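Local coordinates for azurocidin (Homo sapiens, PDB 1A7S), which binds heparin, kills many Gram-negative bacteria and attracts monocytes and fibroblasts, as a neutrophil granule homologue of the serine proteases, at residues K6-P9 with R10-P13; T116-A119 with G120-C123; L208-D211 with W212-V216. All coordinates share one frame; numbering follows the deposited sequence.

In the fold
The three local contacts come in series along the chain, within the peptidase S1 range, and none touches another. Contact 1 is a turn between strand 5-6 of the seven-stranded sheet and strand 15-20 of the six-stranded barrel. Contact 2 leads from strand 91-95 of that barrel into strand 122-127 of the other sheet. Contact 3 (208-216) takes in the start and most of helix 210-218, which packs on the six-stranded barrel. The centres of contacts 1 and 3 are about 28 Å apart, on opposite sides of the chain's centre. The centre of contact 2 is about 23 Å from that of contact 1 and 22 Å from that of contact 3. Contacts 1 and 2 lie on connections between the two sheets.

Contact 1: residues K6-P9 with R10-P13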
# COMPACT_ATOMS: atom_id res chain seq x y z
N LYS A 6 -4.27 15.84 -6.58
CA LYS A 6 -3.02 16.02 -5.85
C LYS A 6 -3.33 16.10 -4.37
O LYS A 6 -4.22 16.82 -3.92
CB LYS A 6 -2.39 17.31 -6.32
CG LYS A 6 -1.06 17.66 -5.70
CD LYS A 6 -0.51 18.97 -6.30
CE LYS A 6 0.73 19.44 -5.54
NZ LYS A 6 1.24 20.70 -6.18
N ALA A 7 -2.59 15.28 -3.60
CA ALA A 7 -2.71 15.30 -2.14
C ALA A 7 -2.06 16.55 -1.55
O ALA A 7 -1.18 17.18 -2.19
CB ALA A 7 -2.03 14.06 -1.54
N ARG A 8 -2.40 16.87 -0.30
CA ARG A 8 -1.73 17.88 0.46
C ARG A 8 -0.70 17.25 1.38
O ARG A 8 -0.76 16.07 1.71
CB ARG A 8 -2.80 18.62 1.31
CG ARG A 8 -3.68 19.43 0.29
CD ARG A 8 -4.79 20.11 0.86
NE ARG A 8 -4.39 21.28 1.68
CZ ARG A 8 -5.26 22.16 2.10
NH1 ARG A 8 -6.53 22.12 1.72
NH2 ARG A 8 -4.88 23.01 3.02
N PRO A 9 0.29 18.06 1.82
CA PRO A 9 1.28 17.51 2.74
C PRO A 9 0.58 16.94 3.98
O PRO A 9 -0.32 17.55 4.53
CB PRO A 9 2.16 18.70 3.08
CG PRO A 9 2.08 19.58 1.88
CD PRO A 9 0.62 19.43 1.41
N ARG A 10 0.96 15.78 4.39
CA ARG A 10 0.51 15.06 5.59
C ARG A 10 -0.90 14.59 5.45
O ARG A 10 -1.45 14.11 6.46
CB ARG A 10 0.70 15.92 6.85
CG ARG A 10 1.99 16.67 6.93
CD ARG A 10 2.21 17.30 8.28
NE ARG A 10 1.13 18.15 8.73
CZ ARG A 10 0.96 19.46 8.41
NH1 ARG A 10 1.83 20.07 7.62
NH2 ARG A 10 -0.03 20.13 8.93
N GLN A 11 -1.49 14.63 4.25
CA GLN A 11 -2.88 14.15 4.13
C GLN A 11 -2.94 12.63 4.37
O GLN A 11 -3.95 12.17 4.91
CB GLN A 11 -3.41 14.47 2.74
CG GLN A 11 -4.89 14.13 2.58
CD GLN A 11 -5.45 14.61 1.27
OE1 GLN A 11 -4.80 15.38 0.50
NE2 GLN A 11 -6.62 14.12 0.87
N PHE A 12 -1.91 11.90 3.96
CA PHE A 12 -1.80 10.46 4.16
C PHE A 12 -0.51 10.11 4.84
O PHE A 12 0.46 9.61 4.24
CB PHE A 12 -1.88 9.75 2.78
CG PHE A 12 -3.17 10.12 2.06
CD1 PHE A 12 -4.36 9.56 2.35
CD2 PHE A 12 -3.17 11.05 1.03
CE1 PHE A 12 -5.51 9.85 1.67
CE2 PHE A 12 -4.26 11.38 0.34
CZ PHE A 12 -5.48 10.81 0.66
N PRO A 13 -0.43 10.43 6.15
CA PRO A 13 0.88 10.41 6.83
C PRO A 13 1.41 9.01 7.18
O PRO A 13 2.56 8.89 7.63
CB PRO A 13 0.65 11.27 8.05
CG PRO A 13 -0.80 11.18 8.35
CD PRO A 13 -1.50 10.96 7.04
O HOH W 1 -0.24 13.07 1.76
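The side chain of Q11 lies back over the backbone of A7 and R8. Its chain is extended, with CG anti to the backbone N (chi1 -174°). This carries the amide to the start of the turn. There OE1 of Q11 accepts a hydrogen bond from N of R8 at 2.9 Å. The bond is nearly straight, and the N-H arrives in the plane of the amide carbonyl. The same OE1 passes 3.4 Å from CA of A7.

A second bond closes the turn through the backbone. N of Q11 donates to O of R8 at 3.0 Å, from above the carbonyl plane by 43°. Q11 therefore holds both polar backbone atoms of R8, one with its side chain and one with its main chain. A water also donates to R8 O and accepts from F12 N, so R8 O is gripped twice.

F12 packs against the Q11 chain: CG of Q11 sits over one face of its ring, offset toward the rim. The methyl CB of A7 meets the ring at its edge, in plane, 4.0 Å from CE2 of F12. The F12 ring also meets F143 of strand 142-148. Next to this, A7 O is bonded to the hydroxyl of Y58.

P9 and R10 form the corner. R10 has a positive phi of 70°. Its CB passes 3.0 Å from P9 O, with CG close by and the guanidinium face more distant. This is a type II beta turn with proline in its second position. It reverses the chain just before the first barrel strand of the chymotrypsin-like fold.

Contact 2: residues T116-A119 with G120-C123; sequences TVEA and GTRC. With NAG (2-acetamido-2-deoxy-beta-D-glucopyranose), chain B.
The flat carbonyl group of E118 receives two donors from T121, both tilted from its plane. OG1 of T121 is tilted by 16° and N of T121 by 24°. The hydroxyl bond is short, 2.6 Å from OG1 of T121 to O of E118. The backbone bond from N of T121 to the same oxygen measures 3.0 Å. The second flat group is the guanidinium of R122. It meets the sugar obliquely, and NH2 of R122 comes within 3.1 Å of O5 of NAG. This sugar belongs to the glycan near N145; R5 NH1 hydrogen-bonds to it.

The backbone bond marks a type II beta turn from E118 to T121, with glycine in its third position. G120 has a positive phi (99°), a backbone shape that suits glycine. The turn leads into strand 122-127 of the trypsin-like fold, where C123 is disulfide-bonded to C181.

On the inner side, CG2 of T121 is anti to its backbone N, which turns the methyl toward V117. The two CG2 atoms of V117 and T121 are tightly packed at 3.5 Å. V117 also touches V148, and T121 touches C181.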
# COMPACT_ATOMS: atom_id res chain seq x y z
N THR A 116 -15.29 -7.51 7.32
CA THR A 116 -15.79 -7.33 5.99
C THR A 116 -16.03 -5.88 5.66
O THR A 116 -16.28 -5.06 6.52
CB THR A 116 -17.18 -8.07 5.75
OG1 THR A 116 -18.09 -7.67 6.76
CG2 THR A 116 -16.90 -9.57 6.03
N VAL A 117 -16.03 -5.62 4.38
CA VAL A 117 -16.35 -4.34 3.80
C VAL A 117 -17.32 -4.60 2.64
O VAL A 117 -16.99 -5.29 1.68
CB VAL A 117 -15.10 -3.62 3.35
CG1 VAL A 117 -14.22 -4.44 2.43
CG2 VAL A 117 -15.32 -2.24 2.94
N GLU A 118 -18.57 -4.18 2.80
CA GLU A 118 -19.58 -4.48 1.82
C GLU A 118 -19.48 -3.68 0.55
O GLU A 118 -18.98 -2.57 0.50
CB GLU A 118 -20.97 -4.44 2.42
CG GLU A 118 -21.74 -3.18 2.35
CD GLU A 118 -23.00 -3.13 3.18
OE1 GLU A 118 -23.47 -4.17 3.67
OE2 GLU A 118 -23.63 -2.00 3.29
N ALA A 119 -19.94 -4.30 -0.53
CA ALA A 119 -20.06 -3.62 -1.81
C ALA A 119 -20.80 -2.30 -1.59
O ALA A 119 -21.73 -2.19 -0.85
CB ALA A 119 -20.89 -4.44 -2.83
N GLY A 120 -20.28 -1.24 -2.24
CA GLY A 120 -20.86 0.05 -2.08
C GLY A 120 -20.09 0.92 -1.08
O GLY A 120 -20.30 2.12 -1.02
N THR A 121 -19.19 0.28 -0.30
CA THR A 121 -18.42 1.09 0.71
C THR A 121 -17.45 1.99 -0.06
O THR A 121 -16.77 1.58 -0.97
CB THR A 121 -17.62 0.11 1.59
OG1 THR A 121 -18.54 -0.71 2.29
CG2 THR A 121 -16.82 0.89 2.69
N ARG A 122 -17.46 3.25 0.34
CA ARG A 122 -16.54 4.25 -0.18
C ARG A 122 -15.19 4.18 0.56
O ARG A 122 -15.14 4.05 1.79
CB ARG A 122 -17.20 5.63 0.00
CG ARG A 122 -18.41 5.66 -1.02
CD ARG A 122 -19.16 6.97 -0.90
NE ARG A 122 -18.38 8.12 -1.23
CZ ARG A 122 -18.58 8.99 -2.19
NH1 ARG A 122 -19.83 9.23 -2.65
NH2 ARG A 122 -17.57 9.69 -2.69
N CYS A 123 -14.15 4.20 -0.20
CA CYS A 123 -12.77 4.13 0.26
C CYS A 123 -11.95 5.19 -0.52
O CYS A 123 -12.44 5.85 -1.42
CB CYS A 123 -12.23 2.73 -0.04
SG CYS A 123 -13.19 1.35 0.56
C1 NAG B . -14.35 12.19 -2.59
C2 NAG B . -14.05 13.45 -3.46
C3 NAG B . -14.45 14.68 -2.67
C4 NAG B . -16.01 14.53 -2.40
C5 NAG B . -16.09 13.31 -1.46
C6 NAG B . -17.51 12.86 -1.20
C7 NAG B . -12.00 13.22 -4.86
C8 NAG B . -10.51 13.17 -4.92
N2 NAG B . -12.57 13.54 -3.67
O3 NAG B . -14.31 15.82 -3.46
O4 NAG B . -16.32 15.74 -1.63
O5 NAG B . -15.76 12.17 -2.27
O6 NAG B . -18.32 13.14 -2.31
O7 NAG B . -12.69 12.93 -5.78

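Contact 3: residues L208-D211 with W212-V216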
# COMPACT_ATOMS: atom_id res chain seq x y z
N LEU A 208 -8.16 -10.88 6.03
CA LEU A 208 -7.91 -12.34 6.05
C LEU A 208 -6.63 -12.68 6.76
O LEU A 208 -6.42 -13.84 7.11
CB LEU A 208 -7.84 -12.87 4.63
CG LEU A 208 -9.09 -12.84 3.79
CD1 LEU A 208 -8.78 -13.34 2.38
CD2 LEU A 208 -10.17 -13.63 4.50
N PHE A 209 -5.72 -11.72 6.85
CA PHE A 209 -4.32 -11.94 7.30
C PHE A 209 -4.05 -11.29 8.65
O PHE A 209 -2.89 -11.26 9.07
CB PHE A 209 -3.36 -11.33 6.27
CG PHE A 209 -3.45 -11.99 4.92
CD1 PHE A 209 -2.62 -13.05 4.67
CD2 PHE A 209 -4.29 -11.54 3.96
CE1 PHE A 209 -2.81 -13.77 3.49
CE2 PHE A 209 -4.45 -12.18 2.77
CZ PHE A 209 -3.72 -13.32 2.54
N ARG A 210 -5.05 -10.79 9.37
CA ARG A 210 -4.74 -10.05 10.61
C ARG A 210 -4.02 -10.88 11.65
O ARG A 210 -3.07 -10.41 12.26
CB ARG A 210 -6.00 -9.42 11.18
CG ARG A 210 -5.83 -8.74 12.50
CD ARG A 210 -4.86 -7.54 12.45
NE ARG A 210 -4.64 -6.98 13.78
CZ ARG A 210 -5.44 -6.10 14.37
NH1 ARG A 210 -6.50 -5.65 13.81
NH2 ARG A 210 -5.13 -5.67 15.62
N ASP A 211 -4.49 -12.08 11.92
CA ASP A 211 -3.83 -12.90 12.93
C ASP A 211 -2.38 -13.18 12.50
O ASP A 211 -1.45 -13.17 13.34
CB ASP A 211 -4.56 -14.23 13.13
CG ASP A 211 -5.93 -14.10 13.78
OD1 ASP A 211 -6.30 -13.03 14.25
OD2 ASP A 211 -6.59 -15.18 13.85
N TRP A 212 -2.17 -13.45 11.21
CA TRP A 212 -0.78 -13.69 10.75
C TRP A 212 0.08 -12.46 10.90
O TRP A 212 1.20 -12.51 11.40
CB TRP A 212 -0.81 -14.21 9.30
CG TRP A 212 0.61 -14.34 8.76
CD1 TRP A 212 1.45 -15.35 8.89
CD2 TRP A 212 1.29 -13.32 8.02
NE1 TRP A 212 2.65 -15.10 8.33
CE2 TRP A 212 2.58 -13.84 7.76
CE3 TRP A 212 0.95 -12.06 7.55
CZ2 TRP A 212 3.54 -13.14 7.04
CZ3 TRP A 212 1.94 -11.34 6.84
CH2 TRP A 212 3.21 -11.90 6.64
N ILE A 213 -0.46 -11.29 10.54
CA ILE A 213 0.23 -10.01 10.72
C ILE A 213 0.62 -9.82 12.18
O ILE A 213 1.74 -9.46 12.52
CB ILE A 213 -0.67 -8.86 10.21
CG1 ILE A 213 -0.79 -8.83 8.69
CG2 ILE A 213 -0.12 -7.51 10.71
CD1 ILE A 213 -1.82 -7.92 8.11
N ASP A 214 -0.35 -10.08 13.09
CA ASP A 214 -0.06 -9.90 14.52
C ASP A 214 1.08 -10.81 14.95
O ASP A 214 1.90 -10.42 15.81
CB ASP A 214 -1.29 -10.21 15.34
CG ASP A 214 -2.35 -9.15 15.30
OD1 ASP A 214 -2.15 -8.08 14.70
OD2 ASP A 214 -3.42 -9.44 15.88
N GLY A 215 1.17 -12.00 14.40
CA GLY A 215 2.28 -12.89 14.75
C GLY A 215 3.63 -12.24 14.39
O GLY A 215 4.56 -12.25 15.16
N VAL A 216 3.66 -11.68 13.16
CA VAL A 216 4.91 -11.00 12.76
C VAL A 216 5.24 -9.85 13.64
O VAL A 216 6.38 -9.68 14.11
CB VAL A 216 4.86 -10.60 11.28
CG1 VAL A 216 6.07 -9.78 10.89
CG2 VAL A 216 4.71 -11.82 10.39
O HOH W 2 -4.47 -14.36 9.56
O HOH W 3 -2.13 -6.05 16.35
O HOH W 4 -5.72 -10.80 15.63
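R210 sets CG anti to its backbone N and then folds at chi2 (62°), so the chain runs along the helix toward the next turn. D214 places its carboxylate anti to its own carbonyl carbon (chi1 -75°), leaning back toward R210. The two meet as a salt bridge, with NE of R210 2.9 Å from OD1 of D214. The carboxylate oxygen is met on its syn side and lies at the edge of the guanidinium, almost in its plane. The two planes are nearly perpendicular, 81° apart.

Waters extend this pair. One accepts from NH2 of R210 and donates to OD1 of D214 at 2.6 Å. Another donates to OD1 of D211 and to OD2 of D214. It links two acidic groups whose like charges it may help to screen.

The backbone beneath is a regular helix start. F209 is at the N-cap position, and its O takes N of I213 at 2.8 Å. R210 O takes N of D214 at 2.9 Å. D211 O takes N of G215 at 3.1 Å. CG1 of I213 also packs 3.2 Å from O of F209. At the N-terminal end of the helix, a water joins O of L208 to N of W212. Q113 hydrogen-bonds to L208 O and D211 N there, and O of P111 holds NH1 of R210.

On the inner side, CG2 of V216 lies over one face of the W212 ring. W212 and V216 both touch L92 of strand 91-95 and S77 of strand 69-77, I213 also touches L92, and F209 reaches N79, N88 and L90. The C-terminal helix 210-218 thus packs on the six-stranded barrel.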